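Local coordinates for aldehyde dehydrogenase (Bartonella henselae, PDB 3I44), which probably catalyses the NAD(P)-dependent oxidation of aldehydes to carboxylic acids, at residues 342-355 against 373-387. The protein carries 1 engineered substitution. Sequence-based numbering, arbitrary orientation.
Sequences IGPVVSKEQYDKIQ and TGLPMGMERGYYVRP
V345 and Y383 join the two backbones through one direct hydrogen bond, V345 N to Y383 O (2.9 Å), the acceptor belonging to the central residue of an inverse gamma turn; water 1 adds a bridge from G343 O to V385 N. The Y383 ring lies with one face against the first turn of the helix, K348 N standing 3.5 Å above its centre and S347 C nearer the rim, while V345 O meets its edge. S347 N-caps this helix by accepting from Q350 N. On the Y384 ring, P344 CB makes a CH-pi contact 4.1 Å from the centroid, and M379 SD sits over the opposite face. V385 CG2 wedges in between V345 CG1 and Y351 CD1, 3.7 Å from the latter, and its CG1 branch, anti to the backbone N (chi1 177°), reaches I354 CG2. Y351 brings a ring edge to Y384 O, a buried carbonyl without a hydrogen-bond partner. Q355, bent at chi2 (-61°), accepts from G374 N through OE1 (2.8 Å), the donor tilted out of the carbonyl plane; its NE2 reaches G374 O and R386 N through water 3. G382 N bonds E51 and R381 pairs with E52, tying the loop to strand 52-58 and the residue before it. The long connection between strand 367-370 and its antiparallel neighbour 388-391 thus folds back over the first half of helix 348-363, whose I358 also touches T373 and V385.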
ATOM      1  N   ILE A 342     -20.718 -15.318 -27.808  1.00 25.06           N
ATOM      2  CA  ILE A 342     -20.690 -14.766 -26.449  1.00 24.39           C
ATOM      3  C   ILE A 342     -21.990 -15.159 -25.708  1.00 24.85           C
ATOM      4  O   ILE A 342     -23.021 -15.497 -26.337  1.00 24.26           O
ATOM      5  CB  ILE A 342     -20.418 -13.230 -26.407  1.00 24.12           C
ATOM      6  CG1 ILE A 342     -21.612 -12.406 -26.925  1.00 24.00           C
ATOM      7  CG2 ILE A 342     -19.108 -12.873 -27.223  1.00 22.43           C
ATOM      8  CD1 ILE A 342     -21.352 -10.918 -26.907  1.00 21.41           C
ATOM      9  N   GLY A 343     -21.910 -15.204 -24.384  1.00 24.69           N
ATOM     10  CA  GLY A 343     -23.036 -15.593 -23.531  1.00 23.77           C
ATOM     11  C   GLY A 343     -23.813 -14.360 -23.104  1.00 23.92           C
ATOM     12  O   GLY A 343     -23.555 -13.239 -23.598  1.00 21.83           O
ATOM     13  N   PRO A 344     -24.776 -14.549 -22.177  1.00 23.85           N
ATOM     14  CA  PRO A 344     -25.420 -13.379 -21.602  1.00 23.46           C
ATOM     15  C   PRO A 344     -24.458 -12.622 -20.682  1.00 23.98           C
ATOM     16  O   PRO A 344     -23.383 -13.152 -20.306  1.00 24.37           O
ATOM     17  CB  PRO A 344     -26.549 -13.986 -20.787  1.00 23.22           C
ATOM     18  CG  PRO A 344     -26.061 -15.275 -20.388  1.00 22.94           C
ATOM     19  CD  PRO A 344     -25.248 -15.788 -21.534  1.00 23.20           C
ATOM     20  N   VAL A 345     -24.815 -11.388 -20.338  1.00 23.20           N
ATOM     21  CA  VAL A 345     -24.193 -10.751 -19.182  1.00 23.51           C
ATOM     22  C   VAL A 345     -24.794 -11.367 -17.903  1.00 23.73           C
ATOM     23  O   VAL A 345     -25.794 -12.102 -17.941  1.00 23.88           O
ATOM     24  CB  VAL A 345     -24.274  -9.213 -19.209  1.00 23.58           C
ATOM     25  CG1 VAL A 345     -23.614  -8.675 -20.487  1.00 21.19           C
ATOM     26  CG2 VAL A 345     -25.728  -8.724 -19.038  1.00 22.94           C
ATOM     27  N   VAL A 346     -24.156 -11.107 -16.773  1.00 23.81           N
ATOM     28  CA  VAL A 346     -24.325 -11.971 -15.594  1.00 24.07           C
ATOM     29  C   VAL A 346     -25.668 -11.791 -14.885  1.00 24.29           C
ATOM     30  O   VAL A 346     -26.170 -12.743 -14.287  1.00 25.07           O
ATOM     31  CB  VAL A 346     -23.193 -11.754 -14.537  1.00 23.49           C
ATOM     32  CG1 VAL A 346     -23.235 -10.345 -13.956  1.00 23.53           C
ATOM     33  CG2 VAL A 346     -23.288 -12.809 -13.407  1.00 22.96           C
ATOM     34  N   SER A 347     -26.213 -10.582 -14.939  1.00 24.93           N
ATOM     35  CA  SER A 347     -27.408 -10.226 -14.149  1.00 25.60           C
ATOM     36  C   SER A 347     -28.326  -9.206 -14.794  1.00 25.69           C
ATOM     37  O   SER A 347     -27.959  -8.456 -15.742  1.00 24.84           O
ATOM     38  CB  SER A 347     -27.006  -9.708 -12.750  1.00 24.98           C
ATOM     39  OG  SER A 347     -26.549  -8.362 -12.799  1.00 24.53           O
ATOM     40  N   LYS A 348     -29.533  -9.150 -14.217  1.00 27.10           N
ATOM     41  CA  LYS A 348     -30.562  -8.179 -14.605  1.00 27.09           C
ATOM     42  C   LYS A 348     -30.067  -6.780 -14.363  1.00 26.38           C
ATOM     43  O   LYS A 348     -30.190  -5.922 -15.237  1.00 27.18           O
ATOM     44  CB  LYS A 348     -31.883  -8.431 -13.823  1.00 28.25           C
ATOM     45  CG  LYS A 348     -32.980  -7.385 -14.073  1.00 31.38           C
ATOM     46  CD  LYS A 348     -33.409  -7.393 -15.527  1.00 35.55           C
ATOM     47  CE  LYS A 348     -34.488  -6.347 -15.816  1.00 40.30           C
ATOM     48  NZ  LYS A 348     -34.483  -5.994 -17.272  1.00 40.43           N
ATOM     49  N   GLU A 349     -29.491  -6.557 -13.182  1.00 26.60           N
ATOM     50  CA  GLU A 349     -28.952  -5.255 -12.794  1.00 26.19           C
ATOM     51  C   GLU A 349     -27.814  -4.815 -13.716  1.00 25.76           C
ATOM     52  O   GLU A 349     -27.725  -3.633 -14.091  1.00 25.46           O
ATOM     53  CB  GLU A 349     -28.449  -5.289 -11.349  1.00 26.67           C
ATOM     54  N   GLN A 350     -26.928  -5.753 -14.056  1.00 25.17           N
ATOM     55  CA  GLN A 350     -25.897  -5.479 -15.066  1.00 25.56           C
ATOM     56  C   GLN A 350     -26.497  -5.194 -16.441  1.00 25.32           C
ATOM     57  O   GLN A 350     -26.160  -4.187 -17.077  1.00 25.59           O
ATOM     58  CB  GLN A 350     -24.887  -6.629 -15.143  1.00 26.14           C
ATOM     59  CG  GLN A 350     -23.922  -6.631 -13.972  1.00 25.42           C
ATOM     60  CD  GLN A 350     -23.064  -5.395 -13.928  1.00 29.20           C
ATOM     61  OE1 GLN A 350     -23.232  -4.520 -13.053  1.00 30.11           O
ATOM     62  NE2 GLN A 350     -22.148  -5.287 -14.882  1.00 28.54           N
ATOM     63  N   TYR A 351     -27.413  -6.039 -16.878  1.00 25.24           N
ATOM     64  CA  TYR A 351     -28.133  -5.788 -18.115  1.00 25.86           C
ATOM     65  C   TYR A 351     -28.777  -4.395 -18.131  1.00 25.93           C
ATOM     66  O   TYR A 351     -28.587  -3.665 -19.093  1.00 24.31           O
ATOM     67  CB  TYR A 351     -29.151  -6.911 -18.404  1.00 26.64           C
ATOM     68  CG  TYR A 351     -30.013  -6.689 -19.618  1.00 28.68           C
ATOM     69  CD1 TYR A 351     -29.665  -7.235 -20.859  1.00 30.12           C
ATOM     70  CD2 TYR A 351     -31.200  -5.963 -19.525  1.00 29.55           C
ATOM     71  CE1 TYR A 351     -30.438  -7.018 -21.969  1.00 30.38           C
ATOM     72  CE2 TYR A 351     -31.995  -5.760 -20.629  1.00 31.87           C
ATOM     73  CZ  TYR A 351     -31.611  -6.291 -21.851  1.00 32.63           C
ATOM     74  OH  TYR A 351     -32.388  -6.073 -22.957  1.00 31.61           O
ATOM     75  N   ASP A 352     -29.478  -4.005 -17.059  1.00 26.21           N
ATOM     76  CA  ASP A 352     -30.138  -2.704 -17.047  1.00 27.57           C
ATOM     77  C   ASP A 352     -29.104  -1.557 -17.129  1.00 26.87           C
ATOM     78  O   ASP A 352     -29.308  -0.600 -17.869  1.00 26.93           O
ATOM     79  CB  ASP A 352     -31.079  -2.538 -15.845  1.00 27.99           C
ATOM     80  CG  ASP A 352     -32.295  -3.497 -15.888  1.00 31.64           C
ATOM     81  OD1 ASP A 352     -32.701  -3.953 -16.982  1.00 32.06           O
ATOM     82  OD2 ASP A 352     -32.832  -3.834 -14.801  1.00 35.46           O
ATOM     83  N   LYS A 353     -27.981  -1.679 -16.407  1.00 26.88           N
ATOM     84  CA  LYS A 353     -26.918  -0.646 -16.451  1.00 27.22           C
ATOM     85  C   LYS A 353     -26.355  -0.505 -17.867  1.00 26.14           C
ATOM     86  O   LYS A 353     -26.085   0.600 -18.330  1.00 25.37           O
ATOM     87  CB  LYS A 353     -25.769  -0.974 -15.461  1.00 28.20           C
ATOM     88  CG  LYS A 353     -26.040  -0.553 -13.998  1.00 32.79           C
ATOM     89  CD  LYS A 353     -25.207  -1.379 -12.962  1.00 36.79           C
ATOM     90  CE  LYS A 353     -23.671  -1.182 -13.115  1.00 38.70           C
ATOM     91  NZ  LYS A 353     -22.862  -1.996 -12.104  1.00 38.41           N
ATOM     92  N   ILE A 354     -26.177  -1.639 -18.554  1.00 25.64           N
ATOM     93  CA  ILE A 354     -25.596  -1.628 -19.896  1.00 24.49           C
ATOM     94  C   ILE A 354     -26.576  -1.000 -20.886  1.00 25.15           C
ATOM     95  O   ILE A 354     -26.195  -0.152 -21.735  1.00 23.70           O
ATOM     96  CB  ILE A 354     -25.175  -3.046 -20.358  1.00 24.27           C
ATOM     97  CG1 ILE A 354     -24.043  -3.596 -19.475  1.00 21.67           C
ATOM     98  CG2 ILE A 354     -24.740  -2.992 -21.863  1.00 24.44           C
ATOM     99  CD1 ILE A 354     -23.856  -5.168 -19.507  1.00 19.66           C
ATOM    100  N   GLN A 355     -27.844  -1.399 -20.778  1.00 26.28           N
ATOM    101  CA  GLN A 355     -28.879  -0.796 -21.651  1.00 26.74           C
ATOM    102  C   GLN A 355     -28.909   0.712 -21.490  1.00 26.92           C
ATOM    103  O   GLN A 355     -29.000   1.459 -22.476  1.00 26.35           O
ATOM    104  CB  GLN A 355     -30.268  -1.371 -21.362  1.00 26.46           C
ATOM    105  CG  GLN A 355     -30.408  -2.849 -21.656  1.00 27.46           C
ATOM    106  CD  GLN A 355     -30.156  -3.149 -23.112  1.00 29.16           C
ATOM    107  OE1 GLN A 355     -30.763  -2.539 -23.968  1.00 28.22           O
ATOM    108  NE2 GLN A 355     -29.244  -4.086 -23.402  1.00 29.35           N
ATOM    109  N   THR A 373     -29.929  -1.234 -28.193  1.00 29.39           N
ATOM    110  CA  THR A 373     -30.693  -1.677 -27.009  1.00 29.77           C
ATOM    111  C   THR A 373     -31.547  -2.909 -27.284  1.00 29.93           C
ATOM    112  O   THR A 373     -31.866  -3.216 -28.429  1.00 30.11           O
ATOM    113  CB  THR A 373     -31.578  -0.496 -26.451  1.00 30.21           C
ATOM    114  OG1 THR A 373     -32.587  -0.116 -27.412  1.00 30.44           O
ATOM    115  CG2 THR A 373     -30.689   0.735 -26.150  1.00 29.58           C
ATOM    116  N   GLY A 374     -31.905  -3.629 -26.229  1.00 30.41           N
ATOM    117  CA  GLY A 374     -32.806  -4.763 -26.334  1.00 31.01           C
ATOM    118  C   GLY A 374     -32.132  -6.109 -26.553  1.00 32.09           C
ATOM    119  O   GLY A 374     -30.936  -6.197 -26.838  1.00 31.95           O
ATOM    120  N   LEU A 375     -32.922  -7.162 -26.418  1.00 33.17           N
ATOM    121  CA  LEU A 375     -32.447  -8.524 -26.624  1.00 33.82           C
ATOM    122  C   LEU A 375     -32.134  -8.743 -28.107  1.00 34.11           C
ATOM    123  O   LEU A 375     -32.804  -8.187 -28.956  1.00 32.75           O
ATOM    124  CB  LEU A 375     -33.512  -9.512 -26.170  1.00 34.28           C
ATOM    125  CG  LEU A 375     -33.664  -9.725 -24.656  1.00 35.47           C
ATOM    126  CD1 LEU A 375     -34.939 -10.548 -24.348  1.00 36.97           C
ATOM    127  CD2 LEU A 375     -32.455 -10.433 -24.100  1.00 32.06           C
ATOM    128  N   PRO A 376     -31.092  -9.535 -28.416  1.00 35.10           N
ATOM    129  CA  PRO A 376     -30.880  -9.865 -29.815  1.00 36.06           C
ATOM    130  C   PRO A 376     -32.086 -10.645 -30.365  1.00 37.56           C
ATOM    131  O   PRO A 376     -32.766 -11.359 -29.628  1.00 36.24           O
ATOM    132  CB  PRO A 376     -29.608 -10.730 -29.805  1.00 35.78           C
ATOM    133  CG  PRO A 376     -29.040 -10.618 -28.462  1.00 36.00           C
ATOM    134  CD  PRO A 376     -30.122 -10.199 -27.531  1.00 34.89           C
ATOM    135  N   MET A 377     -32.356 -10.484 -31.654  1.00 39.84           N
ATOM    136  CA  MET A 377     -33.555 -11.081 -32.268  1.00 42.18           C
ATOM    137  C   MET A 377     -33.594 -12.579 -32.006  1.00 42.00           C
ATOM    138  O   MET A 377     -32.580 -13.262 -32.141  1.00 42.25           O
ATOM    139  CB  MET A 377     -33.550 -10.840 -33.788  1.00 43.46           C
ATOM    140  CG  MET A 377     -34.901 -11.005 -34.486  1.00 46.87           C
ATOM    141  SD  MET A 377     -35.865  -9.494 -34.595  1.00 53.48           S
ATOM    142  CE  MET A 377     -36.934  -9.651 -33.150  1.00 51.51           C
ATOM    143  N   GLY A 378     -34.755 -13.068 -31.611  1.00 42.75           N
ATOM    144  CA  GLY A 378     -34.936 -14.486 -31.382  1.00 43.48           C
ATOM    145  C   GLY A 378     -34.763 -14.954 -29.946  1.00 44.21           C
ATOM    146  O   GLY A 378     -35.227 -16.048 -29.602  1.00 45.32           O
ATOM    147  N   MET A 379     -34.105 -14.159 -29.103  1.00 44.35           N
ATOM    148  CA  MET A 379     -33.881 -14.544 -27.708  1.00 44.49           C
ATOM    149  C   MET A 379     -35.080 -14.053 -26.902  1.00 43.70           C
ATOM    150  O   MET A 379     -35.417 -12.883 -26.961  1.00 43.86           O
ATOM    151  CB  MET A 379     -32.608 -13.884 -27.160  1.00 45.21           C
ATOM    152  CG  MET A 379     -31.356 -13.969 -28.050  1.00 47.09           C
ATOM    153  SD  MET A 379     -30.381 -15.410 -27.686  1.00 53.08           S
ATOM    154  CE  MET A 379     -31.154 -16.563 -28.828  1.00 50.42           C
ATOM    155  N   GLU A 380     -35.706 -14.941 -26.144  1.00 43.15           N
ATOM    156  CA  GLU A 380     -36.946 -14.615 -25.432  1.00 42.95           C
ATOM    157  C   GLU A 380     -36.668 -14.256 -23.970  1.00 42.45           C
ATOM    158  O   GLU A 380     -37.379 -13.445 -23.368  1.00 42.49           O
ATOM    159  CB  GLU A 380     -37.915 -15.803 -25.514  1.00 43.37           C
ATOM    160  N   ARG A 381     -35.617 -14.867 -23.418  1.00 40.84           N
ATOM    161  CA  ARG A 381     -35.218 -14.673 -22.031  1.00 39.45           C
ATOM    162  C   ARG A 381     -33.696 -14.780 -21.905  1.00 37.31           C
ATOM    163  O   ARG A 381     -33.025 -15.238 -22.814  1.00 37.19           O
ATOM    164  CB  ARG A 381     -35.863 -15.729 -21.163  1.00 39.12           C
ATOM    165  CG  ARG A 381     -35.524 -17.092 -21.627  1.00 40.27           C
ATOM    166  CD  ARG A 381     -36.206 -18.142 -20.818  1.00 42.06           C
ATOM    167  NE  ARG A 381     -35.557 -19.420 -21.109  1.00 44.91           N
ATOM    168  CZ  ARG A 381     -35.636 -20.510 -20.345  1.00 45.75           C
ATOM    169  NH1 ARG A 381     -36.352 -20.493 -19.219  1.00 46.37           N
ATOM    170  NH2 ARG A 381     -34.992 -21.618 -20.708  1.00 44.98           N
ATOM    171  N   GLY A 382     -33.191 -14.370 -20.753  1.00 35.48           N
ATOM    172  CA  GLY A 382     -31.751 -14.285 -20.483  1.00 33.55           C
ATOM    173  C   GLY A 382     -31.265 -12.869 -20.681  1.00 31.47           C
ATOM    174  O   GLY A 382     -31.859 -12.094 -21.427  1.00 31.32           O
ATOM    175  N   TYR A 383     -30.156 -12.534 -20.037  1.00 29.02           N
ATOM    176  CA  TYR A 383     -29.612 -11.181 -20.057  1.00 27.70           C
ATOM    177  C   TYR A 383     -28.672 -10.982 -21.264  1.00 27.30           C
ATOM    178  O   TYR A 383     -27.502 -10.630 -21.113  1.00 26.38           O
ATOM    179  CB  TYR A 383     -28.893 -10.901 -18.721  1.00 27.61           C
ATOM    180  CG  TYR A 383     -29.734 -11.319 -17.507  1.00 26.93           C
ATOM    181  CD1 TYR A 383     -31.060 -10.876 -17.353  1.00 25.45           C
ATOM    182  CD2 TYR A 383     -29.227 -12.189 -16.546  1.00 25.55           C
ATOM    183  CE1 TYR A 383     -31.850 -11.304 -16.262  1.00 25.35           C
ATOM    184  CE2 TYR A 383     -29.997 -12.605 -15.470  1.00 26.54           C
ATOM    185  CZ  TYR A 383     -31.313 -12.144 -15.319  1.00 26.49           C
ATOM    186  OH  TYR A 383     -32.077 -12.579 -14.242  1.00 29.01           O
ATOM    187  N   TYR A 384     -29.212 -11.165 -22.464  1.00 25.61           N
ATOM    188  CA  TYR A 384     -28.414 -11.051 -23.692  1.00 24.67           C
ATOM    189  C   TYR A 384     -28.348  -9.638 -24.185  1.00 24.26           C
ATOM    190  O   TYR A 384     -29.393  -8.986 -24.377  1.00 24.63           O
ATOM    191  CB  TYR A 384     -29.000 -11.941 -24.780  1.00 24.44           C
ATOM    192  CG  TYR A 384     -28.939 -13.402 -24.403  1.00 24.11           C
ATOM    193  CD1 TYR A 384     -27.742 -14.107 -24.486  1.00 24.05           C
ATOM    194  CD2 TYR A 384     -30.066 -14.082 -23.978  1.00 23.59           C
ATOM    195  CE1 TYR A 384     -27.671 -15.445 -24.144  1.00 24.02           C
ATOM    196  CE2 TYR A 384     -29.999 -15.432 -23.622  1.00 24.77           C
ATOM    197  CZ  TYR A 384     -28.798 -16.100 -23.711  1.00 24.48           C
ATOM    198  OH  TYR A 384     -28.736 -17.424 -23.380  1.00 23.23           O
ATOM    199  N   VAL A 385     -27.118  -9.158 -24.369  1.00 22.52           N
ATOM    200  CA  VAL A 385     -26.852  -7.831 -24.840  1.00 22.44           C
ATOM    201  C   VAL A 385     -26.336  -7.986 -26.271  1.00 22.53           C
ATOM    202  O   VAL A 385     -25.578  -8.910 -26.575  1.00 21.74           O
ATOM    203  CB  VAL A 385     -25.816  -7.108 -23.939  1.00 22.63           C
ATOM    204  CG1 VAL A 385     -25.478  -5.717 -24.486  1.00 23.28           C
ATOM    205  CG2 VAL A 385     -26.318  -6.995 -22.493  1.00 22.17           C
ATOM    206  N   ARG A 386     -26.752  -7.084 -27.143  1.00 22.44           N
ATOM    207  CA  ARG A 386     -26.325  -7.116 -28.531  1.00 23.10           C
ATOM    208  C   ARG A 386     -24.918  -6.561 -28.661  1.00 23.83           C
ATOM    209  O   ARG A 386     -24.652  -5.455 -28.180  1.00 24.98           O
ATOM    210  CB  ARG A 386     -27.267  -6.248 -29.390  1.00 22.80           C
ATOM    211  CG  ARG A 386     -28.704  -6.722 -29.436  1.00 24.53           C
ATOM    212  CD  ARG A 386     -29.677  -5.629 -29.877  1.00 24.12           C
ATOM    213  NE  ARG A 386     -29.489  -5.239 -31.275  1.00 25.11           N
ATOM    214  CZ  ARG A 386     -29.986  -4.124 -31.809  1.00 28.25           C
ATOM    215  NH1 ARG A 386     -30.695  -3.275 -31.076  1.00 30.34           N
ATOM    216  NH2 ARG A 386     -29.797  -3.852 -33.095  1.00 29.68           N
ATOM    217  N   PRO A 387     -24.023  -7.267 -29.382  1.00 24.48           N
ATOM    218  CA  PRO A 387     -22.742  -6.649 -29.688  1.00 23.87           C
ATOM    219  C   PRO A 387     -22.934  -5.298 -30.362  1.00 23.29           C
ATOM    220  O   PRO A 387     -23.568  -5.203 -31.415  1.00 23.66           O
ATOM    221  CB  PRO A 387     -22.087  -7.645 -30.634  1.00 24.50           C
ATOM    222  CG  PRO A 387     -22.674  -8.933 -30.300  1.00 24.83           C
ATOM    223  CD  PRO A 387     -24.088  -8.660 -29.838  1.00 24.62           C
TER
HETATM  224  O   HOH W   1     -24.705 -10.802 -24.407  1.00 25.25           O
HETATM  225  O   HOH W   2     -30.252 -11.344 -12.198  1.00 25.52           O
HETATM  226  O   HOH W   3     -28.715  -4.826 -26.226  1.00 24.99           O